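Local coordinates for quinone oxidoreductase 1 (Escherichia coli, PDB 1QOR), which catalyses the reduction of quinones to semiquinones with NADPH as electron donor, working as a homodimer, at residues I156-A161 with Q179-A184; Y130-T135 with E142-H147; E14-V19 with Y46-L51. All coordinates share one frame; numbering follows the deposited sequence.

Contact 1: residues I156-A161 with Q179-A184; sequences IACQWA and QSALKA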
loop_
_atom_site.group_PDB
_atom_site.type_symbol
_atom_site.label_atom_id
_atom_site.label_comp_id
_atom_site.label_asym_id
_atom_site.label_seq_id
_atom_site.Cartn_x
_atom_site.Cartn_y
_atom_site.Cartn_z
ATOM N N ILE A 156 9.760 -12.767 19.043
ATOM C CA ILE A 156 8.924 -11.889 19.850
ATOM C C ILE A 156 7.526 -11.862 19.206
ATOM O O ILE A 156 6.494 -11.854 19.900
ATOM C CB ILE A 156 9.489 -10.447 19.932
ATOM C CG1 ILE A 156 10.767 -10.431 20.761
ATOM C CG2 ILE A 156 8.467 -9.501 20.537
ATOM C CD1 ILE A 156 11.526 -9.072 20.727
ATOM N N ALA A 157 7.486 -11.844 17.876
ATOM C CA ALA A 157 6.202 -11.816 17.183
ATOM C C ALA A 157 5.378 -13.095 17.519
ATOM O O ALA A 157 4.168 -13.032 17.729
ATOM C CB ALA A 157 6.416 -11.669 15.667
ATOM N N CYS A 158 6.026 -14.250 17.533
ATOM C CA CYS A 158 5.341 -15.502 17.884
ATOM C C CYS A 158 4.616 -15.428 19.275
ATOM O O CYS A 158 3.431 -15.748 19.390
ATOM C CB CYS A 158 6.361 -16.629 17.898
ATOM S SG CYS A 158 6.890 -17.155 16.284
ATOM N N GLN A 159 5.324 -14.909 20.286
ATOM C CA GLN A 159 4.847 -14.818 21.646
ATOM C C GLN A 159 3.792 -13.789 21.797
ATOM O O GLN A 159 2.819 -14.000 22.540
ATOM C CB GLN A 159 6.020 -14.565 22.578
ATOM C CG GLN A 159 7.112 -15.623 22.426
ATOM C CD GLN A 159 8.287 -15.430 23.365
ATOM O OE1 GLN A 159 8.190 -15.733 24.568
ATOM N NE2 GLN A 159 9.430 -14.927 22.821
ATOM N N TRP A 160 3.954 -12.655 21.101
ATOM C CA TRP A 160 2.936 -11.611 21.165
ATOM C C TRP A 160 1.637 -12.066 20.451
ATOM O O TRP A 160 0.533 -11.859 20.973
ATOM C CB TRP A 160 3.457 -10.283 20.593
ATOM C CG TRP A 160 2.773 -9.123 21.194
ATOM C CD1 TRP A 160 1.433 -9.014 21.504
ATOM C CD2 TRP A 160 3.382 -7.875 21.589
ATOM N NE1 TRP A 160 1.180 -7.764 22.065
ATOM C CE2 TRP A 160 2.355 -7.053 22.124
ATOM C CE3 TRP A 160 4.695 -7.378 21.549
ATOM C CZ2 TRP A 160 2.605 -5.761 22.613
ATOM C CZ3 TRP A 160 4.947 -6.101 22.038
ATOM C CH2 TRP A 160 3.904 -5.305 22.564
ATOM N N ALA A 161 1.778 -12.715 19.291
ATOM C CA ALA A 161 0.618 -13.211 18.547
ATOM C C ALA A 161 -0.179 -14.208 19.428
ATOM O O ALA A 161 -1.415 -14.128 19.521
ATOM C CB ALA A 161 1.050 -13.848 17.277
ATOM N N GLN A 179 11.038 -25.634 15.068
ATOM C CA GLN A 179 10.695 -26.040 16.421
ATOM C C GLN A 179 10.715 -24.894 17.425
ATOM O O GLN A 179 9.869 -24.821 18.326
ATOM C CB GLN A 179 11.613 -27.176 16.869
ATOM C CG GLN A 179 11.329 -28.472 16.115
ATOM C CD GLN A 179 9.853 -28.924 16.233
ATOM O OE1 GLN A 179 9.241 -28.871 17.326
ATOM N NE2 GLN A 179 9.275 -29.347 15.105
ATOM N N SER A 180 11.703 -24.010 17.316
ATOM C CA SER A 180 11.779 -22.887 18.246
ATOM C C SER A 180 10.557 -22.004 18.079
ATOM O O SER A 180 9.957 -21.571 19.075
ATOM C CB SER A 180 13.038 -22.088 17.986
ATOM O OG SER A 180 14.141 -22.969 18.006
ATOM N N ALA A 181 10.164 -21.767 16.825
ATOM C CA ALA A 181 8.990 -20.928 16.516
ATOM C C ALA A 181 7.694 -21.528 17.107
ATOM O O ALA A 181 6.878 -20.813 17.729
ATOM C CB ALA A 181 8.860 -20.763 14.998
ATOM N N LEU A 182 7.497 -22.838 16.934
ATOM C CA LEU A 182 6.293 -23.493 17.472
ATOM C C LEU A 182 6.304 -23.401 19.001
ATOM O O LEU A 182 5.345 -22.999 19.630
ATOM C CB LEU A 182 6.233 -24.942 16.978
ATOM C CG LEU A 182 5.874 -25.124 15.500
ATOM C CD1 LEU A 182 6.335 -26.439 15.009
ATOM C CD2 LEU A 182 4.403 -25.000 15.308
ATOM N N LYS A 183 7.468 -23.614 19.572
ATOM C CA LYS A 183 7.655 -23.537 21.005
ATOM C C LYS A 183 7.310 -22.138 21.457
ATOM O O LYS A 183 6.607 -21.971 22.451
ATOM C CB LYS A 183 9.096 -23.832 21.293
ATOM C CG LYS A 183 9.352 -24.369 22.644
ATOM C CD LYS A 183 10.617 -25.295 22.581
ATOM N N ALA A 184 7.773 -21.116 20.726
ATOM C CA ALA A 184 7.435 -19.721 21.084
ATOM C C ALA A 184 5.948 -19.398 20.872
ATOM O O ALA A 184 5.427 -18.450 21.459
ATOM C CB ALA A 184 8.286 -18.745 20.307
#

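Contact 2: residues Y130-T135 with E142-H147; sequences YLLRKT and EQFLFH. With NDP (NADPH dihydro-nicotinamide-adenine-dinucleotide phosphate), chain D.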
loop_
_atom_site.group_PDB
_atom_site.type_symbol
_atom_site.label_atom_id
_atom_site.label_comp_id
_atom_site.label_asym_id
_atom_site.label_seq_id
_atom_site.Cartn_x
_atom_site.Cartn_y
_atom_site.Cartn_z
ATOM N N TYR A 130 4.057 -2.029 17.048
ATOM C CA TYR A 130 3.335 -1.220 16.050
ATOM C C TYR A 130 2.856 -2.088 14.887
ATOM O O TYR A 130 1.761 -1.894 14.361
ATOM C CB TYR A 130 4.119 0.029 15.576
ATOM C CG TYR A 130 5.111 -0.220 14.456
ATOM C CD1 TYR A 130 4.689 -0.438 13.144
ATOM C CD2 TYR A 130 6.481 -0.198 14.707
ATOM C CE1 TYR A 130 5.647 -0.629 12.099
ATOM C CE2 TYR A 130 7.415 -0.390 13.694
ATOM C CZ TYR A 130 7.006 -0.602 12.391
ATOM O OH TYR A 130 7.985 -0.777 11.398
ATOM N N LEU A 131 3.655 -3.065 14.496
ATOM C CA LEU A 131 3.235 -3.964 13.432
ATOM C C LEU A 131 1.887 -4.692 13.672
ATOM O O LEU A 131 1.021 -4.673 12.811
ATOM C CB LEU A 131 4.311 -5.009 13.202
ATOM C CG LEU A 131 5.568 -4.603 12.440
ATOM C CD1 LEU A 131 6.484 -5.819 12.331
ATOM C CD2 LEU A 131 5.196 -4.088 11.059
ATOM N N LEU A 132 1.690 -5.272 14.858
ATOM C CA LEU A 132 0.487 -6.064 15.186
ATOM C C LEU A 132 -0.685 -5.289 15.759
ATOM O O LEU A 132 -1.826 -5.811 15.843
ATOM C CB LEU A 132 0.860 -7.165 16.182
ATOM C CG LEU A 132 1.981 -8.127 15.772
ATOM C CD1 LEU A 132 2.070 -9.292 16.752
ATOM C CD2 LEU A 132 1.696 -8.670 14.406
ATOM N N ARG A 133 -0.391 -4.077 16.228
ATOM C CA ARG A 133 -1.400 -3.245 16.825
ATOM C C ARG A 133 -1.701 -1.966 16.046
ATOM O O ARG A 133 -2.800 -1.467 16.143
ATOM C CB ARG A 133 -0.983 -2.881 18.252
ATOM C CG ARG A 133 -0.415 -4.076 19.106
ATOM C CD ARG A 133 -1.531 -4.849 19.778
ATOM N NE ARG A 133 -2.249 -5.618 18.787
ATOM C CZ ARG A 133 -3.567 -5.830 18.756
ATOM N NH1 ARG A 133 -4.370 -5.339 19.706
ATOM N NH2 ARG A 133 -4.070 -6.457 17.695
ATOM N N LYS A 134 -0.773 -1.449 15.248
ATOM C CA LYS A 134 -1.029 -0.190 14.544
ATOM C C LYS A 134 -1.090 -0.290 13.028
ATOM O O LYS A 134 -2.007 0.227 12.408
ATOM C CB LYS A 134 0.042 0.851 14.892
ATOM C CG LYS A 134 0.312 1.077 16.365
ATOM C CD LYS A 134 -0.920 1.517 17.090
ATOM C CE LYS A 134 -0.549 2.276 18.382
ATOM N NZ LYS A 134 -1.721 2.341 19.328
ATOM N N THR A 135 -0.080 -0.886 12.419
ATOM C CA THR A 135 -0.046 -1.005 10.961
ATOM C C THR A 135 -1.293 -1.736 10.451
ATOM O O THR A 135 -1.877 -1.403 9.403
ATOM C CB THR A 135 1.228 -1.723 10.535
ATOM O OG1 THR A 135 2.354 -0.989 11.029
ATOM C CG2 THR A 135 1.290 -1.893 9.021
ATOM N N GLU A 142 -7.407 -14.770 14.311
ATOM C CA GLU A 142 -7.006 -14.431 12.958
ATOM C C GLU A 142 -5.744 -15.155 12.541
ATOM O O GLU A 142 -4.773 -15.153 13.286
ATOM C CB GLU A 142 -6.788 -12.939 12.836
ATOM C CG GLU A 142 -6.406 -12.543 11.430
ATOM C CD GLU A 142 -6.531 -11.058 11.144
ATOM O OE1 GLU A 142 -6.714 -10.248 12.073
ATOM O OE2 GLU A 142 -6.474 -10.708 9.955
ATOM N N GLN A 143 -5.752 -15.743 11.345
ATOM C CA GLN A 143 -4.585 -16.430 10.792
ATOM C C GLN A 143 -3.850 -15.414 9.908
ATOM O O GLN A 143 -4.475 -14.695 9.158
ATOM C CB GLN A 143 -5.006 -17.613 9.914
ATOM C CG GLN A 143 -5.894 -18.648 10.609
ATOM C CD GLN A 143 -6.310 -19.817 9.698
ATOM O OE1 GLN A 143 -6.902 -20.780 10.161
ATOM N NE2 GLN A 143 -6.017 -19.733 8.429
ATOM N N PHE A 144 -2.534 -15.357 9.979
ATOM C CA PHE A 144 -1.809 -14.412 9.150
ATOM C C PHE A 144 -0.410 -14.978 9.019
ATOM O O PHE A 144 -0.006 -15.821 9.846
ATOM C CB PHE A 144 -1.777 -13.016 9.791
ATOM C CG PHE A 144 -1.080 -12.971 11.118
ATOM C CD1 PHE A 144 -1.747 -13.350 12.300
ATOM C CD2 PHE A 144 0.253 -12.526 11.213
ATOM C CE1 PHE A 144 -1.101 -13.278 13.550
ATOM C CE2 PHE A 144 0.895 -12.457 12.472
ATOM C CZ PHE A 144 0.204 -12.834 13.638
ATOM N N LEU A 145 0.318 -14.520 8.007
ATOM C CA LEU A 145 1.667 -14.990 7.756
ATOM C C LEU A 145 2.757 -14.022 8.286
ATOM O O LEU A 145 2.615 -12.776 8.187
ATOM C CB LEU A 145 1.820 -15.264 6.256
ATOM C CG LEU A 145 3.153 -15.797 5.731
ATOM C CD1 LEU A 145 3.362 -17.194 6.215
ATOM C CD2 LEU A 145 3.140 -15.744 4.186
ATOM N N PHE A 146 3.858 -14.580 8.813
ATOM C CA PHE A 146 4.926 -13.764 9.367
ATOM C C PHE A 146 6.214 -14.474 9.040
ATOM O O PHE A 146 6.453 -15.569 9.528
ATOM C CB PHE A 146 4.738 -13.607 10.880
ATOM C CG PHE A 146 5.465 -12.429 11.485
ATOM C CD1 PHE A 146 6.862 -12.436 11.622
ATOM C CD2 PHE A 146 4.757 -11.309 11.922
ATOM C CE1 PHE A 146 7.547 -11.329 12.194
ATOM C CE2 PHE A 146 5.419 -10.205 12.489
ATOM C CZ PHE A 146 6.826 -10.220 12.625
ATOM N N HIS A 147 7.038 -13.856 8.200
ATOM C CA HIS A 147 8.293 -14.429 7.748
ATOM C C HIS A 147 9.420 -14.397 8.721
ATOM O O HIS A 147 9.458 -13.555 9.596
ATOM C CB HIS A 147 8.727 -13.752 6.459
ATOM C CG HIS A 147 7.876 -14.114 5.281
ATOM N ND1 HIS A 147 8.175 -15.158 4.433
ATOM C CD2 HIS A 147 6.754 -13.546 4.785
ATOM C CE1 HIS A 147 7.285 -15.208 3.458
ATOM N NE2 HIS A 147 6.412 -14.239 3.649
HETATM P PA NDP D . 16.805 -11.724 12.386
HETATM O O1A NDP D . 17.396 -12.107 13.694
HETATM O O2A NDP D . 15.374 -12.039 12.134
HETATM O O5B NDP D . 17.690 -12.221 11.214
HETATM C C5B NDP D . 17.270 -12.213 9.875
HETATM C C4B NDP D . 16.672 -13.548 9.551
HETATM O O4B NDP D . 16.060 -13.298 8.292
HETATM C C3B NDP D . 17.639 -14.714 9.305
HETATM O O3B NDP D . 17.982 -15.337 10.572
HETATM C C2B NDP D . 16.908 -15.531 8.250
HETATM O O2B NDP D . 16.134 -16.521 8.915
HETATM C C1B NDP D . 16.006 -14.466 7.485
HETATM N N9A NDP D . 16.567 -14.414 6.126
HETATM C C8A NDP D . 15.986 -14.799 4.989
HETATM N N7A NDP D . 16.837 -14.639 3.968
HETATM C C5A NDP D . 17.929 -14.154 4.517
HETATM C C6A NDP D . 19.102 -13.858 3.835
HETATM N N6A NDP D . 19.243 -14.028 2.527
HETATM N N1A NDP D . 20.103 -13.394 4.586
HETATM C C2A NDP D . 20.000 -13.216 5.932
HETATM N N3A NDP D . 18.868 -13.509 6.576
HETATM C C4A NDP D . 17.809 -13.997 5.866
HETATM O O3 NDP D . 16.932 -10.139 12.401
HETATM P PN NDP D . 16.246 -8.955 13.192
HETATM O O1N NDP D . 15.251 -9.450 14.210
HETATM O O2N NDP D . 17.321 -7.985 13.627
HETATM O O5D NDP D . 15.434 -8.263 11.937
HETATM C C5D NDP D . 14.483 -8.928 11.117
HETATM C C4D NDP D . 14.097 -8.083 9.949
HETATM O O4D NDP D . 13.285 -6.968 10.381
HETATM C C3D NDP D . 15.286 -7.490 9.203
HETATM O O3D NDP D . 15.057 -7.547 7.791
HETATM C C2D NDP D . 15.285 -6.036 9.724
HETATM O O2D NDP D . 15.939 -5.164 8.837
HETATM C C1D NDP D . 13.823 -5.705 9.819
HETATM N N1N NDP D . 13.320 -4.726 10.820
HETATM C C2N NDP D . 12.449 -3.743 10.422
HETATM C C3N NDP D . 11.985 -2.850 11.372
HETATM C C7N NDP D . 10.987 -1.764 10.994
HETATM O O7N NDP D . 10.535 -0.996 11.836
HETATM N N7N NDP D . 10.662 -1.735 9.718
HETATM C C4N NDP D . 12.371 -2.932 12.700
HETATM C C5N NDP D . 13.259 -3.944 13.088
HETATM C C6N NDP D . 13.731 -4.828 12.133
HETATM P P2B NDP D . 15.770 -17.967 8.174
HETATM O O1X NDP D . 14.755 -18.584 9.054
HETATM O O2X NDP D . 15.244 -17.612 6.850
HETATM O O3X NDP D . 17.071 -18.660 8.123
#

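Contact 3: residues E14-V19 with Y46-L51; sequences EVLQAV and YIRSGL. With NDP (NADPH dihydro-nicotinamide-adenine-dinucleotide phosphate), chain D.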
loop_
_atom_site.group_PDB
_atom_site.type_symbol
_atom_site.label_atom_id
_atom_site.label_comp_id
_atom_site.label_asym_id
_atom_site.label_seq_id
_atom_site.Cartn_x
_atom_site.Cartn_y
_atom_site.Cartn_z
ATOM N N GLU A 14 34.301 -7.292 8.113
ATOM C CA GLU A 14 35.689 -6.947 8.314
ATOM C C GLU A 14 35.962 -5.437 8.368
ATOM O O GLU A 14 36.992 -5.043 8.886
ATOM C CB GLU A 14 36.567 -7.596 7.263
ATOM C CG GLU A 14 36.502 -6.924 5.908
ATOM C CD GLU A 14 35.188 -7.177 5.123
ATOM O OE1 GLU A 14 34.413 -8.109 5.486
ATOM O OE2 GLU A 14 34.940 -6.430 4.121
ATOM N N VAL A 15 35.061 -4.572 7.915
ATOM C CA VAL A 15 35.366 -3.138 7.992
ATOM C C VAL A 15 35.122 -2.556 9.374
ATOM O O VAL A 15 35.388 -1.388 9.601
ATOM C CB VAL A 15 34.549 -2.279 6.994
ATOM C CG1 VAL A 15 34.674 -2.828 5.601
ATOM C CG2 VAL A 15 33.081 -2.172 7.416
ATOM N N LEU A 16 34.590 -3.328 10.302
ATOM C CA LEU A 16 34.303 -2.748 11.609
ATOM C C LEU A 16 35.568 -2.710 12.462
ATOM O O LEU A 16 36.300 -3.706 12.516
ATOM C CB LEU A 16 33.186 -3.543 12.312
ATOM C CG LEU A 16 31.776 -3.508 11.697
ATOM C CD1 LEU A 16 30.900 -4.442 12.485
ATOM C CD2 LEU A 16 31.176 -2.084 11.675
ATOM N N GLN A 17 35.841 -1.576 13.112
ATOM C CA GLN A 17 37.034 -1.484 13.948
ATOM C C GLN A 17 36.800 -0.820 15.296
ATOM O O GLN A 17 36.060 0.161 15.397
ATOM C CB GLN A 17 38.198 -0.818 13.186
ATOM C CG GLN A 17 38.048 0.670 12.861
ATOM C CD GLN A 17 39.239 1.222 12.024
ATOM O OE1 GLN A 17 39.976 2.131 12.462
ATOM N NE2 GLN A 17 39.421 0.673 10.824
ATOM N N ALA A 18 37.338 -1.427 16.354
ATOM C CA ALA A 18 37.198 -0.877 17.699
ATOM C C ALA A 18 38.180 0.288 17.815
ATOM O O ALA A 18 39.284 0.230 17.255
ATOM C CB ALA A 18 37.507 -1.938 18.718
ATOM N N VAL A 19 37.769 1.380 18.450
ATOM C CA VAL A 19 38.669 2.528 18.601
ATOM C C VAL A 19 38.462 3.182 19.938
ATOM O O VAL A 19 37.335 3.282 20.414
ATOM C CB VAL A 19 38.504 3.638 17.475
ATOM C CG1 VAL A 19 38.561 3.027 16.077
ATOM C CG2 VAL A 19 37.248 4.477 17.670
ATOM N N TYR A 46 22.756 -3.039 7.135
ATOM C CA TYR A 46 22.397 -2.247 5.956
ATOM C C TYR A 46 23.301 -0.972 5.925
ATOM O O TYR A 46 23.781 -0.524 4.848
ATOM C CB TYR A 46 20.940 -1.790 6.024
ATOM C CG TYR A 46 19.895 -2.879 6.083
ATOM C CD1 TYR A 46 20.138 -4.163 5.573
ATOM C CD2 TYR A 46 18.653 -2.633 6.697
ATOM C CE1 TYR A 46 19.165 -5.182 5.691
ATOM C CE2 TYR A 46 17.676 -3.634 6.818
ATOM C CZ TYR A 46 17.934 -4.907 6.321
ATOM O OH TYR A 46 16.977 -5.895 6.498
ATOM N N ILE A 47 23.479 -0.375 7.102
ATOM C CA ILE A 47 24.295 0.804 7.257
ATOM C C ILE A 47 25.776 0.499 6.985
ATOM O O ILE A 47 26.411 1.153 6.141
ATOM C CB ILE A 47 24.034 1.401 8.645
ATOM C CG1 ILE A 47 22.646 2.018 8.643
ATOM C CG2 ILE A 47 25.062 2.454 9.037
ATOM C CD1 ILE A 47 22.208 2.320 10.004
ATOM N N ARG A 48 26.289 -0.559 7.594
ATOM C CA ARG A 48 27.674 -0.959 7.396
ATOM C C ARG A 48 27.982 -1.281 5.922
ATOM O O ARG A 48 29.037 -0.918 5.416
ATOM C CB ARG A 48 27.957 -2.199 8.255
ATOM C CG ARG A 48 29.412 -2.630 8.369
ATOM C CD ARG A 48 29.660 -3.861 7.563
ATOM N NE ARG A 48 28.863 -4.952 8.049
ATOM C CZ ARG A 48 28.242 -5.889 7.328
ATOM N NH1 ARG A 48 28.285 -5.949 6.015
ATOM N NH2 ARG A 48 27.500 -6.755 7.971
ATOM N N SER A 49 27.077 -1.992 5.244
ATOM C CA SER A 49 27.290 -2.405 3.859
ATOM C C SER A 49 27.040 -1.281 2.847
ATOM O O SER A 49 27.471 -1.382 1.702
ATOM C CB SER A 49 26.405 -3.631 3.513
ATOM O OG SER A 49 25.062 -3.232 3.331
ATOM N N GLY A 50 26.392 -0.205 3.281
ATOM C CA GLY A 50 26.125 0.879 2.376
ATOM C C GLY A 50 24.733 0.909 1.758
ATOM O O GLY A 50 24.454 1.818 0.977
ATOM N N LEU A 51 23.850 -0.044 2.077
ATOM C CA LEU A 51 22.485 -0.011 1.533
ATOM C C LEU A 51 21.831 1.243 2.090
ATOM O O LEU A 51 21.053 1.869 1.391
ATOM C CB LEU A 51 21.675 -1.247 1.935
ATOM C CG LEU A 51 20.239 -1.419 1.404
ATOM C CD1 LEU A 51 20.225 -1.596 -0.117
ATOM C CD2 LEU A 51 19.630 -2.656 2.037
HETATM P PA NDP D . 16.805 -11.724 12.386
HETATM O O1A NDP D . 17.396 -12.107 13.694
HETATM O O2A NDP D . 15.374 -12.039 12.134
HETATM O O5B NDP D . 17.690 -12.221 11.214
HETATM C C5B NDP D . 17.270 -12.213 9.875
HETATM C C4B NDP D . 16.672 -13.548 9.551
HETATM O O4B NDP D . 16.060 -13.298 8.292
HETATM C C3B NDP D . 17.639 -14.714 9.305
HETATM O O3B NDP D . 17.982 -15.337 10.572
HETATM C C2B NDP D . 16.908 -15.531 8.250
HETATM O O2B NDP D . 16.134 -16.521 8.915
HETATM C C1B NDP D . 16.006 -14.466 7.485
HETATM N N9A NDP D . 16.567 -14.414 6.126
HETATM C C8A NDP D . 15.986 -14.799 4.989
HETATM N N7A NDP D . 16.837 -14.639 3.968
HETATM C C5A NDP D . 17.929 -14.154 4.517
HETATM C C6A NDP D . 19.102 -13.858 3.835
HETATM N N6A NDP D . 19.243 -14.028 2.527
HETATM N N1A NDP D . 20.103 -13.394 4.586
HETATM C C2A NDP D . 20.000 -13.216 5.932
HETATM N N3A NDP D . 18.868 -13.509 6.576
HETATM C C4A NDP D . 17.809 -13.997 5.866
HETATM O O3 NDP D . 16.932 -10.139 12.401
HETATM P PN NDP D . 16.246 -8.955 13.192
HETATM O O1N NDP D . 15.251 -9.450 14.210
HETATM O O2N NDP D . 17.321 -7.985 13.627
HETATM O O5D NDP D . 15.434 -8.263 11.937
HETATM C C5D NDP D . 14.483 -8.928 11.117
HETATM C C4D NDP D . 14.097 -8.083 9.949
HETATM O O4D NDP D . 13.285 -6.968 10.381
HETATM C C3D NDP D . 15.286 -7.490 9.203
HETATM O O3D NDP D . 15.057 -7.547 7.791
HETATM C C2D NDP D . 15.285 -6.036 9.724
HETATM O O2D NDP D . 15.939 -5.164 8.837
HETATM C C1D NDP D . 13.823 -5.705 9.819
HETATM N N1N NDP D . 13.320 -4.726 10.820
HETATM C C2N NDP D . 12.449 -3.743 10.422
HETATM C C3N NDP D . 11.985 -2.850 11.372
HETATM C C7N NDP D . 10.987 -1.764 10.994
HETATM O O7N NDP D . 10.535 -0.996 11.836
HETATM N N7N NDP D . 10.662 -1.735 9.718
HETATM C C4N NDP D . 12.371 -2.932 12.700
HETATM C C5N NDP D . 13.259 -3.944 13.088
HETATM C C6N NDP D . 13.731 -4.828 12.133
HETATM P P2B NDP D . 15.770 -17.967 8.174
HETATM O O1X NDP D . 14.755 -18.584 9.054
HETATM O O2X NDP D . 15.244 -17.612 6.850
HETATM O O3X NDP D . 17.071 -18.660 8.123
#

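Contact 1: residues I156-A161 with Q179-A184
Gln159 and Cys158 of helix 152-164 meet Ala184 and Ala181 of helix 175-184, two neighbouring helices on one side of the Rossmann fold. Each follows a strand of the parallel sheet, 143-146 and 167-172, in successive beta-alpha-beta crossovers. The segments therefore run nearly parallel, at 29°, and alanines allow their axes to approach to 8.7 Å.

From Gln159 the contact can be traced outward. Its CB stands beside the last turn of the partner helix, 4.1 Å from Ala184 O. With CG anti to the carbonyl carbon (chi1 -55°), the next methylene is brought 3.4 Å from that same Ala184 O and 4.0 Å from Ala184 CB. The chain then extends, and its amide leaves the partner segment: OE1 accepts from Lys293 N, while NE2 bonds Leu155 O one turn back on its own helix. Glutamine suits this partly exposed seam because its methylenes pack while both ends of its amide find backbone partners.

Cys158 is the small, buried, apolar counterpart. Its CB lies 3.7 Å from the CB of Ala184, a close fit of a methylene against a methyl. Beyond it, Cys158 SG reaches the preceding turn, 4.3 Å from Ala181 CB and 3.9 Å from Ala181 O.

Contact 2: residues Y130-T135 with E142-H147
Leu132 O is gripped side-on by the guanidinium group of the next residue, Arg133, whose NE and NH2 both lie 3.0 Å from it. The two donors come from the same face of the carbonyl: NH2 is tilted moderately from its plane, whereas NE stands well above it, 58° out. Neither bond is straight, as expected when a side chain folds back on the backbone beside it.

The side chain of Leu132 carries much of the contact. Its CD2 bridges two rings, 4.3 Å from Phe144 CE2 and 4.5 Å from Phe146 CE2, and Leu131 CD1 adds a touch at 4.4 Å to Phe146 CZ. All are oblique approaches. Here helix 115-135 covers the first strand of the Rossmann fold, 143-146; Phe144 and Phe146, two apart, point to the same side of the parallel sheet. Large rings and branched leucines suit a place where helix and strand axes are 12.6 Å apart.

One residue before Leu131, Tyr130 has CG between its backbone N and carbonyl carbon (chi1 84°), and its phenol runs toward the cofactor. Tyr130 OH donates to O7N of the NADPH carboxamide, 2.6 Å away and near the ring plane, while Leu131 CG packs over one face of the ring. Tyr130 O accepts from Lys134 N and Thr135 N, which reach it from opposite faces where the helix widens into a pi-type turn.

Contact 3: residues E14-V19 with Y46-L51
Two flat groups leave helix 42-49 in different directions: the guanidinium of Arg48, whose aliphatic stem meets Val15 and Leu16, and the phenol of Tyr46, whose hydroxyl reaches NADPH. The Tyr46 ring meets that of Tyr52 at about 60°, and O2D of the nicotinamide ribose approaches it obliquely. Tyr46 OH donates to this ribose hydroxyl, O2D, at 2.7 Å and is also bonded to Asn240 N. A phenylalanine in its place would probably leave both O2D and Asn240 N without this partner, holding the ribose less firmly.

Across the contact, Arg48 CG lies 3.8 Å from Val15 CG2 and 3.8 Å from Leu16 CD2. Val15 CG2 also reaches Arg48 CD, again at 3.8 Å, whereas the Leu16 side chain crosses the arginine at about a right angle. The stem can bridge the two because CG is anti to the backbone N (chi1 -170°) and the chain bends further out. His311 of helix 307-315 touches both Leu16 and Arg48.

The helix belongs to the GroES-like domain and closes in a Schellman motif at Gly50, whose positive phi (98°) a side chain would resist.

Arginine suits its place by being double-natured. Its methylenes join the apolar packing, while NH1 bonds Gly11 O and NH2 forms a salt bridge with Glu315; this buried positive charge is thus probably well compensated.

How the contacts relate
Contacts 1 and 2 are neighbours in the Rossmann domain: strand 143-146 leads into helix 152-164, and they touch where Ala157 CB packs 3.4 Å from Phe146 CZ. Contact 2 is the more buried, all four of its touching residues being inside, and is made of leucines and aromatic rings; contact 1, partly buried, relies on small residues and a glutamine stem. Contact 3 lies across the chain's centre from both, about 31 Å away between centres; it too is buried, though Val15 is partly exposed, and sets an arginine stem against aliphatic groups. Contacts 2 and 3 share the cofactor, one tyrosine holding the carboxamide and another the nicotinamide ribose, whereas contact 1 is plain helix packing.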